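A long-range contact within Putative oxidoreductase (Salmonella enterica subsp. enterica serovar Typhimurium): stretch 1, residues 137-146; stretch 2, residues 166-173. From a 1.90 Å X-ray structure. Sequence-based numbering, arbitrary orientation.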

# COMPACT_ATOMS: atom_id res chain seq x y z
N ALA A 137 6.00 9.55 -3.50
CA ALA A 137 5.59 8.16 -3.30
C ALA A 137 5.41 7.42 -4.62
O ALA A 137 5.84 6.28 -4.77
CB ALA A 137 4.30 8.10 -2.48
N LEU A 138 4.76 8.06 -5.59
CA LEU A 138 4.62 7.46 -6.91
C LEU A 138 6.00 7.20 -7.52
O LEU A 138 6.25 6.13 -8.10
CB LEU A 138 3.80 8.36 -7.84
CG LEU A 138 2.34 8.58 -7.47
CD1 LEU A 138 1.62 9.35 -8.58
CD2 LEU A 138 1.62 7.27 -7.21
N GLU A 139 6.89 8.18 -7.39
CA GLU A 139 8.27 8.02 -7.85
C GLU A 139 9.00 6.85 -7.15
O GLU A 139 9.69 6.06 -7.81
CB GLU A 139 9.05 9.33 -7.68
CG GLU A 139 8.59 10.42 -8.61
CD GLU A 139 9.23 11.78 -8.34
OE1 GLU A 139 9.89 11.94 -7.28
OE2 GLU A 139 9.08 12.68 -9.19
N ASP A 140 8.85 6.76 -5.83
CA ASP A 140 9.40 5.63 -5.07
C ASP A 140 8.91 4.30 -5.63
O ASP A 140 9.61 3.29 -5.58
CB ASP A 140 8.98 5.71 -3.60
CG ASP A 140 9.69 6.83 -2.83
OD1 ASP A 140 10.67 7.41 -3.35
OD2 ASP A 140 9.26 7.11 -1.69
N ALA A 141 7.69 4.29 -6.15
CA ALA A 141 7.09 3.06 -6.68
C ALA A 141 7.52 2.81 -8.12
O ALA A 141 7.14 1.81 -8.72
CB ALA A 141 5.55 3.14 -6.58
N GLY A 142 8.29 3.74 -8.68
CA GLY A 142 8.78 3.59 -10.04
C GLY A 142 7.76 3.98 -11.10
O GLY A 142 7.88 3.59 -12.26
N ILE A 143 6.75 4.75 -10.72
CA ILE A 143 5.75 5.21 -11.71
C ILE A 143 6.29 6.40 -12.51
O ILE A 143 6.42 7.49 -11.99
CB ILE A 143 4.41 5.63 -11.06
CG1 ILE A 143 3.87 4.54 -10.12
CG2 ILE A 143 3.38 5.94 -12.15
CD1 ILE A 143 3.84 3.14 -10.74
N ARG A 144 6.61 6.17 -13.79
CA ARG A 144 7.20 7.21 -14.63
C ARG A 144 6.13 7.72 -15.61
O ARG A 144 5.15 7.03 -15.86
CB ARG A 144 8.36 6.62 -15.45
CG ARG A 144 9.47 5.95 -14.63
CD ARG A 144 10.43 5.19 -15.55
NE ARG A 144 9.76 4.13 -16.29
CZ ARG A 144 10.35 3.33 -17.17
NH1 ARG A 144 11.66 3.47 -17.43
NH2 ARG A 144 9.65 2.39 -17.79
N PRO A 145 6.33 8.93 -16.16
CA PRO A 145 5.36 9.45 -17.13
C PRO A 145 5.09 8.50 -18.28
O PRO A 145 3.97 8.45 -18.79
CB PRO A 145 6.03 10.74 -17.63
CG PRO A 145 6.85 11.21 -16.47
CD PRO A 145 7.38 9.92 -15.84
N GLN A 146 6.09 7.75 -18.72
CA GLN A 146 5.86 6.87 -19.86
C GLN A 146 5.00 5.67 -19.45
O GLN A 146 4.49 4.95 -20.31
CB GLN A 146 7.17 6.36 -20.44
CG GLN A 146 7.93 5.43 -19.49
CD GLN A 146 9.39 5.27 -19.90
OE1 GLN A 146 10.24 6.08 -19.52
NE2 GLN A 146 9.68 4.24 -20.69
N LEU A 166 1.87 19.70 -10.41
CA LEU A 166 3.15 18.99 -10.31
C LEU A 166 3.26 17.88 -11.37
O LEU A 166 4.24 17.83 -12.11
CB LEU A 166 3.33 18.38 -8.92
CG LEU A 166 3.55 19.39 -7.79
CD1 LEU A 166 3.46 18.67 -6.46
CD2 LEU A 166 4.90 20.08 -7.97
N LEU A 167 2.27 17.00 -11.41
CA LEU A 167 2.29 15.89 -12.37
C LEU A 167 2.37 16.43 -13.79
O LEU A 167 3.07 15.89 -14.62
CB LEU A 167 1.04 15.01 -12.22
CG LEU A 167 0.96 14.23 -10.90
CD1 LEU A 167 -0.45 13.67 -10.70
CD2 LEU A 167 2.02 13.12 -10.82
N HIS A 168 1.63 17.50 -14.06
CA HIS A 168 1.67 18.10 -15.38
C HIS A 168 3.09 18.59 -15.72
O HIS A 168 3.61 18.33 -16.81
CB HIS A 168 0.70 19.27 -15.48
CG HIS A 168 0.74 19.97 -16.80
ND1 HIS A 168 0.36 19.35 -17.97
CD2 HIS A 168 1.12 21.22 -17.14
CE1 HIS A 168 0.50 20.19 -18.98
NE2 HIS A 168 0.96 21.33 -18.50
N LYS A 169 3.71 19.30 -14.79
CA LYS A 169 5.07 19.81 -15.01
C LYS A 169 6.05 18.67 -15.23
O LYS A 169 6.95 18.77 -16.07
CB LYS A 169 5.54 20.64 -13.80
CG LYS A 169 6.86 21.36 -14.04
CD LYS A 169 8.04 20.47 -13.62
CE LYS A 169 9.37 21.25 -13.65
NZ LYS A 169 10.51 20.39 -13.22
N LEU A 170 5.87 17.58 -14.48
CA LEU A 170 6.77 16.45 -14.53
C LEU A 170 6.57 15.58 -15.77
O LEU A 170 7.30 14.62 -15.97
CB LEU A 170 6.66 15.60 -13.26
CG LEU A 170 7.22 16.38 -12.06
CD1 LEU A 170 6.74 15.80 -10.73
CD2 LEU A 170 8.77 16.50 -12.11
N GLY A 171 5.58 15.92 -16.59
CA GLY A 171 5.37 15.24 -17.85
C GLY A 171 4.33 14.12 -17.88
O GLY A 171 4.19 13.43 -18.89
N TYR A 172 3.56 13.96 -16.80
CA TYR A 172 2.54 12.90 -16.78
C TYR A 172 1.27 13.27 -17.56
O TYR A 172 0.90 14.43 -17.66
CB TYR A 172 2.13 12.57 -15.35
CG TYR A 172 3.22 11.92 -14.53
CD1 TYR A 172 4.18 12.69 -13.89
CD2 TYR A 172 3.28 10.53 -14.38
CE1 TYR A 172 5.20 12.11 -13.12
CE2 TYR A 172 4.30 9.93 -13.61
CZ TYR A 172 5.25 10.72 -12.98
OH TYR A 172 6.26 10.14 -12.21
N GLN A 173 0.55 12.26 -18.02
CA GLN A 173 -0.79 12.46 -18.51
C GLN A 173 -1.63 12.35 -17.24
O GLN A 173 -1.49 11.39 -16.52
CB GLN A 173 -1.18 11.37 -19.50
CG GLN A 173 -0.50 11.50 -20.83
CD GLN A 173 -0.94 12.73 -21.55
OE1 GLN A 173 -2.12 13.01 -21.64
NE2 GLN A 173 0.00 13.48 -22.07
O HOH W 1 8.31 11.98 -11.63
O HOH W 2 1.67 9.74 -17.75

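The contact joins two similar pieces of chain: each stretch is the last turn of a helix followed by a loop, and most of the fit is made where the loops meet. The bump is the side chain of Tyr172. Its CA-to-CB bond points sideways to stretch 1, but with chi1 in the m well the ring reaches across and lies in a hollow lined by Ile143, the backbone of Arg144, and Pro145. Tyr172 and Pro145 carry the largest shares of the 331 Å² buried here.

Pro145 covers one face of the ring. Its CG stands 3.8 Å from the centroid of the Tyr172 ring and only 8° off the ring normal, a CH-pi contact with almost ideal placing, and Pro145 CD lies 3.7 Å from Tyr172 CZ. Proline suits this position because its compact ring, held close to the backbone, can set CG over the aromatic face while CD lies beside CZ. Its backbone joins in too: Pro145 N is 3.4 Å from Tyr172 CE2, and Arg144 C approaches the same CE2 to 3.5 Å. Arg144 contributes main chain here, while its side chain leaves the interface, its CA-to-CB bond pointing away.

At the rim of the tyrosine ring, near its plane, the hydroxyl finds a polar partner. Tyr172 OH donates a hydrogen bond to Ile143 O at 2.7 Å, satisfying a loop carbonyl. Water 1 donates to both Tyr172 OH, at 2.8 Å, and Glu139 OE2, at 2.7 Å, so that a carboxylate on the last helical turn is linked to the hydroxyl without touching it directly. A tyrosine thus serves two needs, a broad apolar face for the proline and a polar tip for the carbonyl and water. The aliphatic part of Ile143 adds packing, with CG2 4.3 Å from Tyr172 CE2.

Pro145 also presses against the turn that precedes the tyrosine: its CG is 3.5 Å from Leu170 O, and its CB is 3.5 Å from Gly171 O. Gly171 has positive phi and closes its helix in a Schellman motif, with Tyr172 N bonded to Leu167 O at 3.0 Å and Gly171 N to His168 O at 3.1 Å. A CB here would be jammed against the carbonyl oxygen of Leu170, which by itself calls for glycine; its 3.9 Å from Pro145 CG would be no more than ordinary packing. Gly142 ends the other helix with the same motif; there the positive phi by itself favours glycine, and stretch 2, with nothing within 5.5 Å of where a CB would lie, adds no further constraint.

Farther back, the packing loosens. Leu138 CD1 and Leu167 CD2 meet at 4.4 Å, two buried branched side chains in light apolar contact. A second water ties the loops, donating to Pro145 O and accepting from Gln173 N, each at 2.8 Å.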